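Local coordinates for (R)-specific secondary-alkylsulfatase (Pseudomonas sp., PDB 4AXH), which catalyses the zinc-dependent hydrolysis of (R)-secondary-alkyl sulfates with inversion of configuration, releasing (S)-secondary alcohols and sulfate, at residues G209-A214 against N259-P264; Q581-T586 against Q594-L599. All blocks are in the same frame, centred on the assembly; numbering follows the deposited sequence.

Contact 1 belongs to the metallo-beta-lactamase part of the chain and contact 2 to the C-terminal alkylsulfatase family region; their centres lie about 24 Å apart and they do not touch. Both are partly buried, but the centre of contact 1 is about 16 Å from the centre of the chain, near the zinc-binding residues, whereas that of contact 2 is about 33 Å from it, away from the annotated sites and beside the second subunit. They hold different elements. In 209-214 against 259-264 the start of a helix meets a loop through apolar side chains, with no hydrogen bond across. In 581-586 against 594-599 two strands of a hairpin are joined by main-chain hydrogen bonds, and side chains on both sheet faces add to them.

Contact 1: G209-A214 against N259-P264; sequences GFMEHA and NTLVAP
Met-211, at the start of helix 210-219, reaches across to Leu-261 and Pro-264 in the loop that leads into strand 266-268. Its chi1 of -79° sets CG beside the backbone N, and the bends at chi2 and chi3 then place SD and CE against the loop. SD lies 3.5 Å from CD2 of Leu-261, and the CE methyl touches the same branch at 3.8 Å. The other branch of Leu-261, CD1, meets the helix farther on, 4.4 Å from CB of Ala-214, a looser touch. Pro-264 is touched at two adjacent ring carbons. Its CD is 3.9 Å from CG of Met-211, while its CG comes obliquely to the Phe-210 ring, 3.7 Å from CD1. CG of Phe-210 is anti to the backbone N (chi1 -179°), which carries the ring toward Pro-264; CB of Ala-214 sits over one face of that ring, 3.9 Å above the plane and toward the rim.

Beyond the two segments Phe-210 stacks on Tyr-177 and meets Phe-185, and Pro-264 rests on Val-204 and Ala-206 of strand 203-207, so the loop is packed onto the sheet as well as the helix. The Phe-210 side chain is about 6 Å from that of the zinc ligand His-179, so the contact lies close to the metal site. With no hydrogen bond between the segments, helix and loop are held here by the fit of apolar groups, and the polar ties of the loop, such as Ala-263 N to Glu-194 OE1, are made elsewhere.

Contact 2: Q581-T586 against Q594-L599; sequences QDIALT and QRVGSL
Asp-582 and Leu-599 pass each other obliquely, the isobutyl group of Leu-599 lying against the carboxylate: CD1 of Leu-599 is 3.3 Å from OD2 of Asp-582, and CG of Leu-599 is 3.6 Å from CB of Asp-582. Ile-583 meets Gln-594 in a similar crossing. The Gln-594 chain, extended beyond CG, leads to an amide whose OE1 comes within 3.4 Å of CG1 of Ile-583, while its NE2 is bound to Asp-554 OD1 and Asp-550 O of helix 549-559. The CB of Gln-594 also touches CD2 of Leu-585 at 3.7 Å. Farther along, NE2 of Gln-581 lies 3.5 Å from CG1 of Val-596.

Strand 581-586 and the weakly bonded strand 594-596, arms of the beta hairpin 581-588/591-596 at the edge of the five-stranded mixed sheet of the C-terminal region, run antiparallel at 169°. Ile-583 and Val-596 are a non-hydrogen-bonded pair. Ala-584 N donates to Arg-595 O in a nearly straight bond of 3.0 Å, while the return bond from Arg-595 N to Ala-584 O is longer. A type II turn from Arg-595 to Ser-598 then redirects the chain, its Gly-597 having positive phi, and Gly-597 N bonds to Asp-582 O at 2.8 Å. On the face of Ala-584, the extended Arg-595 chain heads to the second subunit, where it packs on Glu-342 and makes a long, weak ion pair with Asp-338 of that subunit.

Contact 1: G209-A214 against N259-P264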
# COMPACT_ATOMS: atom_id res chain seq x y z
N GLY A 209 -0.22 15.84 -14.18
CA GLY A 209 -1.05 14.63 -14.07
C GLY A 209 -2.44 14.77 -13.47
O GLY A 209 -3.06 13.75 -13.13
N PHE A 210 -2.93 16.02 -13.38
CA PHE A 210 -4.22 16.38 -12.80
C PHE A 210 -5.40 15.59 -13.36
O PHE A 210 -6.08 14.89 -12.60
CB PHE A 210 -4.47 17.89 -12.87
CG PHE A 210 -5.79 18.33 -12.27
CD1 PHE A 210 -6.94 18.39 -13.05
CD2 PHE A 210 -5.87 18.74 -10.95
CE1 PHE A 210 -8.16 18.83 -12.50
CE2 PHE A 210 -7.08 19.19 -10.41
CZ PHE A 210 -8.21 19.23 -11.20
N MET A 211 -5.65 15.72 -14.69
CA MET A 211 -6.77 15.06 -15.36
C MET A 211 -6.82 13.55 -15.14
O MET A 211 -7.85 13.05 -14.68
CB MET A 211 -6.85 15.45 -16.84
CG MET A 211 -7.50 16.84 -17.07
SD MET A 211 -9.20 17.16 -16.42
CE MET A 211 -10.09 15.68 -17.02
N GLU A 212 -5.68 12.86 -15.33
CA GLU A 212 -5.54 11.42 -15.11
C GLU A 212 -5.97 11.06 -13.69
O GLU A 212 -6.64 10.06 -13.51
CB GLU A 212 -4.07 10.97 -15.30
CG GLU A 212 -3.40 11.37 -16.61
CD GLU A 212 -2.59 12.66 -16.65
OE1 GLU A 212 -3.16 13.74 -16.96
OE2 GLU A 212 -1.35 12.57 -16.47
N HIS A 213 -5.61 11.89 -12.69
CA HIS A 213 -5.91 11.63 -11.29
C HIS A 213 -7.26 12.09 -10.81
O HIS A 213 -7.92 11.34 -10.11
CB HIS A 213 -4.79 12.12 -10.38
CG HIS A 213 -3.54 11.34 -10.56
ND1 HIS A 213 -2.42 11.91 -11.13
CD2 HIS A 213 -3.31 10.03 -10.32
CE1 HIS A 213 -1.52 10.94 -11.16
NE2 HIS A 213 -2.01 9.79 -10.68
N ALA A 214 -7.68 13.31 -11.19
CA ALA A 214 -8.98 13.83 -10.82
C ALA A 214 -10.10 12.81 -11.22
O ALA A 214 -11.03 12.59 -10.45
CB ALA A 214 -9.20 15.17 -11.49
N ASN A 259 -21.14 18.40 -8.38
CA ASN A 259 -19.69 18.35 -8.53
C ASN A 259 -19.32 18.47 -10.01
O ASN A 259 -19.86 17.77 -10.88
CB ASN A 259 -19.10 17.09 -7.90
CG ASN A 259 -19.55 16.82 -6.49
OD1 ASN A 259 -20.13 15.76 -6.18
ND2 ASN A 259 -19.35 17.79 -5.61
N THR A 260 -18.40 19.40 -10.30
CA THR A 260 -17.98 19.74 -11.65
C THR A 260 -16.51 19.48 -11.88
O THR A 260 -15.73 19.35 -10.94
CB THR A 260 -18.35 21.23 -11.98
OG1 THR A 260 -17.39 22.11 -11.40
CG2 THR A 260 -19.79 21.61 -11.58
N LEU A 261 -16.12 19.44 -13.16
CA LEU A 261 -14.74 19.24 -13.58
C LEU A 261 -14.48 20.09 -14.80
O LEU A 261 -14.94 19.75 -15.88
CB LEU A 261 -14.48 17.77 -13.90
CG LEU A 261 -13.12 17.23 -13.53
CD1 LEU A 261 -13.17 15.70 -13.38
CD2 LEU A 261 -12.08 17.65 -14.51
N VAL A 262 -13.79 21.22 -14.65
CA VAL A 262 -13.41 22.01 -15.81
C VAL A 262 -11.92 21.86 -16.08
O VAL A 262 -11.09 22.21 -15.23
CB VAL A 262 -14.04 23.42 -16.06
CG1 VAL A 262 -15.24 23.71 -15.16
CG2 VAL A 262 -13.01 24.54 -16.06
N ALA A 263 -11.58 21.22 -17.21
CA ALA A 263 -10.22 20.94 -17.62
C ALA A 263 -9.28 22.14 -17.50
O ALA A 263 -9.65 23.25 -17.89
CB ALA A 263 -10.21 20.41 -19.03
N PRO A 264 -8.06 21.94 -16.94
CA PRO A 264 -7.09 23.05 -16.86
C PRO A 264 -6.53 23.49 -18.22
O PRO A 264 -6.56 22.77 -19.21
CB PRO A 264 -5.99 22.49 -15.97
CG PRO A 264 -6.53 21.21 -15.41
CD PRO A 264 -7.47 20.70 -16.41

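Contact 2: Q581-T586 against Q594-L599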
# COMPACT_ATOMS: atom_id res chain seq x y z
N GLN A 581 -9.71 6.64 -31.85
CA GLN A 581 -9.18 5.63 -30.95
C GLN A 581 -9.87 4.26 -31.11
O GLN A 581 -11.10 4.16 -31.09
CB GLN A 581 -9.26 6.12 -29.49
CG GLN A 581 -8.24 5.47 -28.57
CD GLN A 581 -8.84 5.03 -27.27
OE1 GLN A 581 -9.11 5.84 -26.38
NE2 GLN A 581 -9.05 3.72 -27.13
N ASP A 582 -9.05 3.22 -31.23
CA ASP A 582 -9.48 1.84 -31.40
C ASP A 582 -9.11 1.04 -30.17
O ASP A 582 -7.98 1.10 -29.70
CB ASP A 582 -8.84 1.24 -32.65
CG ASP A 582 -9.32 1.88 -33.94
OD1 ASP A 582 -8.72 2.90 -34.36
OD2 ASP A 582 -10.31 1.39 -34.51
N ILE A 583 -10.07 0.30 -29.63
CA ILE A 583 -9.83 -0.51 -28.44
C ILE A 583 -10.31 -1.94 -28.66
O ILE A 583 -11.43 -2.15 -29.11
CB ILE A 583 -10.31 0.21 -27.12
CG1 ILE A 583 -10.11 -0.63 -25.83
CG2 ILE A 583 -11.68 0.89 -27.21
CD1 ILE A 583 -11.11 -1.75 -25.55
N ALA A 584 -9.45 -2.92 -28.36
CA ALA A 584 -9.75 -4.33 -28.55
C ALA A 584 -10.00 -5.10 -27.25
O ALA A 584 -9.05 -5.45 -26.53
CB ALA A 584 -8.64 -4.99 -29.38
N LEU A 585 -11.28 -5.38 -26.96
CA LEU A 585 -11.66 -6.17 -25.78
C LEU A 585 -11.53 -7.63 -26.08
O LEU A 585 -11.61 -8.04 -27.24
CB LEU A 585 -13.12 -5.93 -25.35
CG LEU A 585 -13.54 -4.58 -24.80
CD1 LEU A 585 -15.00 -4.64 -24.33
CD2 LEU A 585 -12.70 -4.19 -23.61
N THR A 586 -11.34 -8.42 -25.03
CA THR A 586 -11.25 -9.88 -25.06
C THR A 586 -11.83 -10.45 -23.77
O THR A 586 -11.46 -10.00 -22.68
CB THR A 586 -9.85 -10.44 -25.48
OG1 THR A 586 -9.54 -11.61 -24.72
CG2 THR A 586 -8.71 -9.40 -25.40
N GLN A 594 -8.19 -5.76 -21.99
CA GLN A 594 -8.28 -4.79 -23.09
C GLN A 594 -6.92 -4.32 -23.60
O GLN A 594 -5.93 -4.38 -22.87
CB GLN A 594 -9.17 -3.58 -22.71
CG GLN A 594 -8.61 -2.66 -21.62
CD GLN A 594 -9.33 -1.33 -21.52
OE1 GLN A 594 -9.91 -0.81 -22.48
NE2 GLN A 594 -9.28 -0.71 -20.35
N ARG A 595 -6.90 -3.83 -24.84
CA ARG A 595 -5.71 -3.31 -25.51
C ARG A 595 -6.09 -2.01 -26.18
O ARG A 595 -6.83 -2.02 -27.17
CB ARG A 595 -5.21 -4.30 -26.59
CG ARG A 595 -4.65 -5.61 -26.08
CD ARG A 595 -4.25 -6.48 -27.25
NE ARG A 595 -3.91 -7.83 -26.81
CZ ARG A 595 -3.52 -8.80 -27.62
NH1 ARG A 595 -3.40 -8.58 -28.93
NH2 ARG A 595 -3.24 -10.01 -27.14
N VAL A 596 -5.62 -0.89 -25.64
CA VAL A 596 -5.88 0.45 -26.16
C VAL A 596 -4.94 0.67 -27.35
O VAL A 596 -3.77 0.31 -27.27
CB VAL A 596 -5.72 1.53 -25.06
CG1 VAL A 596 -6.02 2.93 -25.59
CG2 VAL A 596 -6.60 1.22 -23.85
N GLY A 597 -5.49 1.19 -28.45
CA GLY A 597 -4.76 1.45 -29.69
C GLY A 597 -4.62 0.24 -30.61
O GLY A 597 -3.97 0.32 -31.65
N SER A 598 -5.24 -0.88 -30.22
CA SER A 598 -5.18 -2.12 -30.98
C SER A 598 -6.56 -2.46 -31.56
O SER A 598 -7.57 -1.82 -31.22
CB SER A 598 -4.68 -3.25 -30.09
OG SER A 598 -4.38 -4.44 -30.80
N LEU A 599 -6.59 -3.42 -32.49
CA LEU A 599 -7.77 -3.98 -33.13
C LEU A 599 -7.46 -5.45 -33.41
O LEU A 599 -6.46 -5.76 -34.06
CB LEU A 599 -8.14 -3.27 -34.46
CG LEU A 599 -8.82 -1.91 -34.39
CD1 LEU A 599 -8.72 -1.20 -35.72
CD2 LEU A 599 -10.28 -2.02 -33.96